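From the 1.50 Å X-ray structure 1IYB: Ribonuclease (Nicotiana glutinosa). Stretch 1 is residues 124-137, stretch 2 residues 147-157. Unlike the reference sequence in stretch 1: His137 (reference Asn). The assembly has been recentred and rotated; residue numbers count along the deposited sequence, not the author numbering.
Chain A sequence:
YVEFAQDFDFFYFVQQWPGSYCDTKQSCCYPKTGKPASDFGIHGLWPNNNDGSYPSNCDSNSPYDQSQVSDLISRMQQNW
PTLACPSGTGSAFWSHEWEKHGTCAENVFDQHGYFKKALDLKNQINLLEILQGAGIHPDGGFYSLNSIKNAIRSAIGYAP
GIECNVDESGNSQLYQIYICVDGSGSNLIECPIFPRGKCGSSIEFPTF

Stretch 1 124-137: QINLLEILQGAGIH
Stretch 2, residues 147-157: SIKNAIRSAIG

The contact is built around Ile130, whose side chain fits as a knob into a hole formed by Ala151, Ile152, Ala155 and Ile156. Its CA-to-CB bond points toward the second stretch, and the m,t rotamer (chi1 -70°, chi2 169°) places Ile130 CG2 3.6 Å from Ala155 CB and 3.6 Å from Ala151 O, while Ile130 CD1 lies 3.8 Å from Ile156 CG2. A beta-branched side chain suits this site because both branches find partners. The methyls of Ala151 and Ala155 form part of the hole. In register, Ile130 CA is 6.4 Å from Ile152 CA, and Ala134 CA is 6.3 Å from Ala151 CA.

The first helix starts at Leu127, after Asn126; the second is already under way at Ser147 and runs to Ile156. Both have phi/psi mostly near -65/-42. Their axes approach to 9.1 Å, with 109° between their N-to-C directions, so they cross steeply. Beside the knob, Leu131 (m,t) starts sideways but brings CD2 to 4.1 Å from Ile148 CG2, 4.2 Å from Ala151 CB and 4.2 Å from Ile152 CG1. Leu127, also m,t, sets CD2 4.0 Å from Ile152 CD1. Leucine suits both places, since its longer reach carries methyls across from a sideways start. Ile148 and Ile152 are both m,t, whereas Ile156 adopts p,t (chi1 70°).

At one end, Ile125 (phi/psi -120/82; m,t) makes a looser contact, CG2 to Ile156 CG2 at 4.4 Å. At the other, Ala134 CB meets Ala151 CB at 3.8 Å, and the backbone turns through Gly135. There phi/psi of 81/18 would jam a CB against the preceding carbonyl, which calls for glycine. Ile136 N bonds to Leu131 O (2.9 Å), and Ile136 (-108/101; m,t) points toward the second helix, with CD1 4.2 Å from Ala151 CB and 4.3 Å from Ile148 CG1.

The polar edge adds no hydrogen bond between the stretches. Ile136 CD1 merely packs 3.8 Å from Ser147 OG, a hydroxyl in the p rotamer that is satisfied elsewhere in the structure. Asn126 (-86/95; chi1 t) points away and caps the first helix: its OD1 accepts from Glu129 N at 3.1 Å and 168°, a role suited to its short amide, while its O accepts from Ile130 N at 3.0 Å. Gly157 is the first residue beyond the second helix, and its positive phi (89/6) again calls for glycine; its N bonds to Arg153 O at 2.8 Å.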

# COMPACT_ATOMS: atom_id res chain seq x y z
N GLN A 124 16.56 -5.32 -23.24
CA GLN A 124 16.32 -4.21 -24.17
C GLN A 124 16.91 -2.90 -23.65
O GLN A 124 17.38 -2.06 -24.43
CB GLN A 124 14.81 -4.03 -24.37
CG GLN A 124 14.40 -2.91 -25.32
CD GLN A 124 12.93 -2.53 -25.17
OE1 GLN A 124 12.08 -3.37 -24.90
NE2 GLN A 124 12.64 -1.25 -25.37
N ILE A 125 16.89 -2.73 -22.33
CA ILE A 125 17.37 -1.51 -21.70
C ILE A 125 18.53 -1.77 -20.74
O ILE A 125 18.33 -1.87 -19.53
CB ILE A 125 16.22 -0.83 -20.94
CG1 ILE A 125 15.01 -0.69 -21.87
CG2 ILE A 125 16.65 0.52 -20.40
CD1 ILE A 125 13.75 -0.24 -21.19
N ASN A 126 19.74 -1.88 -21.29
CA ASN A 126 20.93 -2.11 -20.48
C ASN A 126 21.43 -0.75 -20.01
O ASN A 126 22.18 -0.07 -20.72
CB ASN A 126 22.01 -2.80 -21.31
CG ASN A 126 23.16 -3.31 -20.46
OD1 ASN A 126 23.60 -2.64 -19.53
ND2 ASN A 126 23.67 -4.49 -20.80
N LEU A 127 21.01 -0.36 -18.82
CA LEU A 127 21.37 0.93 -18.26
C LEU A 127 22.86 1.14 -18.01
O LEU A 127 23.38 2.23 -18.26
CB LEU A 127 20.59 1.17 -16.97
CG LEU A 127 19.08 1.24 -17.19
CD1 LEU A 127 18.37 1.21 -15.84
CD2 LEU A 127 18.73 2.50 -17.96
N LEU A 128 23.55 0.12 -17.52
CA LEU A 128 24.97 0.27 -17.26
C LEU A 128 25.70 0.58 -18.56
O LEU A 128 26.53 1.50 -18.61
CB LEU A 128 25.55 -1.01 -16.64
CG LEU A 128 27.05 -0.94 -16.34
CD1 LEU A 128 27.31 0.07 -15.24
CD2 LEU A 128 27.56 -2.32 -15.92
N GLU A 129 25.40 -0.16 -19.62
CA GLU A 129 26.06 0.07 -20.90
C GLU A 129 25.70 1.41 -21.52
O GLU A 129 26.55 2.06 -22.14
CB GLU A 129 25.74 -1.06 -21.88
CG GLU A 129 26.49 -2.35 -21.54
CD GLU A 129 26.33 -3.41 -22.61
OE1 GLU A 129 25.20 -3.87 -22.83
OE2 GLU A 129 27.35 -3.79 -23.24
N ILE A 130 24.45 1.84 -21.35
CA ILE A 130 24.02 3.12 -21.88
C ILE A 130 24.79 4.24 -21.17
O ILE A 130 25.33 5.14 -21.81
CB ILE A 130 22.51 3.35 -21.66
CG1 ILE A 130 21.70 2.42 -22.56
CG2 ILE A 130 22.15 4.81 -21.92
CD1 ILE A 130 20.22 2.38 -22.22
N LEU A 131 24.84 4.16 -19.85
CA LEU A 131 25.52 5.18 -19.08
C LEU A 131 27.02 5.20 -19.31
O LEU A 131 27.61 6.26 -19.51
CB LEU A 131 25.20 5.02 -17.59
CG LEU A 131 23.73 5.34 -17.27
CD1 LEU A 131 23.41 5.04 -15.81
CD2 LEU A 131 23.44 6.80 -17.59
N GLN A 132 27.66 4.03 -19.31
CA GLN A 132 29.09 4.01 -19.53
C GLN A 132 29.43 4.45 -20.96
O GLN A 132 30.52 4.97 -21.21
CB GLN A 132 29.66 2.62 -19.21
CG GLN A 132 29.55 2.29 -17.71
CD GLN A 132 30.42 1.13 -17.27
OE1 GLN A 132 30.19 -0.02 -17.64
NE2 GLN A 132 31.44 1.44 -16.47
N GLY A 133 28.48 4.27 -21.87
CA GLY A 133 28.69 4.68 -23.25
C GLY A 133 28.78 6.20 -23.35
O GLY A 133 29.30 6.74 -24.33
N ALA A 134 28.26 6.88 -22.33
CA ALA A 134 28.27 8.34 -22.30
C ALA A 134 29.28 8.87 -21.29
O ALA A 134 29.27 10.05 -20.95
CB ALA A 134 26.87 8.86 -21.96
N GLY A 135 30.15 7.99 -20.80
CA GLY A 135 31.16 8.42 -19.84
C GLY A 135 30.67 8.54 -18.41
O GLY A 135 31.31 9.20 -17.59
N ILE A 136 29.54 7.91 -18.11
CA ILE A 136 28.96 7.94 -16.77
C ILE A 136 29.17 6.55 -16.18
O ILE A 136 28.44 5.62 -16.51
CB ILE A 136 27.45 8.29 -16.84
CG1 ILE A 136 27.29 9.66 -17.52
CG2 ILE A 136 26.84 8.30 -15.45
CD1 ILE A 136 25.85 10.06 -17.80
N HIS A 137 30.17 6.42 -15.32
CA HIS A 137 30.49 5.12 -14.73
C HIS A 137 30.26 5.04 -13.23
O HIS A 137 30.31 6.05 -12.52
CB HIS A 137 31.94 4.74 -15.02
CG HIS A 137 32.37 5.00 -16.43
ND1 HIS A 137 32.95 6.18 -16.83
CD2 HIS A 137 32.29 4.22 -17.54
CE1 HIS A 137 33.21 6.13 -18.12
NE2 HIS A 137 32.82 4.95 -18.58
N SER A 147 22.46 14.85 -17.12
CA SER A 147 23.35 14.07 -17.97
C SER A 147 22.90 12.61 -18.00
O SER A 147 22.96 11.94 -19.04
CB SER A 147 24.80 14.15 -17.47
OG SER A 147 24.99 13.41 -16.28
N ILE A 148 22.44 12.13 -16.85
CA ILE A 148 21.97 10.76 -16.72
C ILE A 148 20.67 10.57 -17.51
O ILE A 148 20.53 9.61 -18.27
CB ILE A 148 21.75 10.41 -15.22
CG1 ILE A 148 23.09 10.43 -14.48
CG2 ILE A 148 21.08 9.04 -15.08
CD1 ILE A 148 22.97 10.33 -12.97
N LYS A 149 19.74 11.50 -17.33
CA LYS A 149 18.46 11.44 -18.03
C LYS A 149 18.65 11.50 -19.55
O LYS A 149 18.07 10.70 -20.29
CB LYS A 149 17.57 12.61 -17.62
CG LYS A 149 17.04 12.55 -16.20
CD LYS A 149 16.21 13.79 -15.91
CE LYS A 149 15.56 13.73 -14.54
NZ LYS A 149 14.69 14.92 -14.31
N ASN A 150 19.46 12.44 -20.00
CA ASN A 150 19.67 12.62 -21.43
C ASN A 150 20.47 11.52 -22.11
O ASN A 150 20.25 11.23 -23.29
CB ASN A 150 20.28 14.00 -21.70
CG ASN A 150 19.34 15.13 -21.30
OD1 ASN A 150 18.12 14.97 -21.33
ND2 ASN A 150 19.90 16.28 -20.94
N ALA A 151 21.40 10.90 -21.38
CA ALA A 151 22.18 9.81 -21.95
C ALA A 151 21.21 8.67 -22.26
O ALA A 151 21.29 8.03 -23.31
CB ALA A 151 23.24 9.35 -20.96
N ILE A 152 20.28 8.44 -21.34
CA ILE A 152 19.29 7.38 -21.52
C ILE A 152 18.29 7.73 -22.62
O ILE A 152 17.95 6.89 -23.45
CB ILE A 152 18.57 7.09 -20.19
CG1 ILE A 152 19.57 6.53 -19.18
CG2 ILE A 152 17.41 6.13 -20.42
CD1 ILE A 152 19.07 6.51 -17.76
N ARG A 153 17.83 8.98 -22.63
CA ARG A 153 16.87 9.40 -23.64
C ARG A 153 17.45 9.26 -25.05
O ARG A 153 16.77 8.80 -25.96
CB ARG A 153 16.45 10.85 -23.40
CG ARG A 153 15.38 11.33 -24.38
CD ARG A 153 14.97 12.76 -24.10
NE ARG A 153 16.08 13.69 -24.26
CZ ARG A 153 15.98 15.01 -24.10
NH1 ARG A 153 14.81 15.55 -23.76
NH2 ARG A 153 17.04 15.78 -24.27
N SER A 154 18.71 9.66 -25.22
CA SER A 154 19.34 9.56 -26.53
C SER A 154 19.47 8.11 -26.98
O SER A 154 19.41 7.81 -28.17
CB SER A 154 20.73 10.20 -26.50
OG SER A 154 20.65 11.59 -26.23
N ALA A 155 19.64 7.21 -26.02
CA ALA A 155 19.80 5.80 -26.32
C ALA A 155 18.52 5.04 -26.63
O ALA A 155 18.44 4.35 -27.65
CB ALA A 155 20.54 5.11 -25.17
N ILE A 156 17.51 5.15 -25.77
CA ILE A 156 16.27 4.43 -25.97
C ILE A 156 15.15 5.25 -26.60
O ILE A 156 14.13 4.68 -27.03
CB ILE A 156 15.76 3.81 -24.65
CG1 ILE A 156 15.28 4.91 -23.70
CG2 ILE A 156 16.87 3.01 -24.00
CD1 ILE A 156 14.67 4.37 -22.42
N GLY A 157 15.32 6.56 -26.66
CA GLY A 157 14.31 7.41 -27.27
C GLY A 157 13.19 7.91 -26.38
O GLY A 157 12.24 8.54 -26.86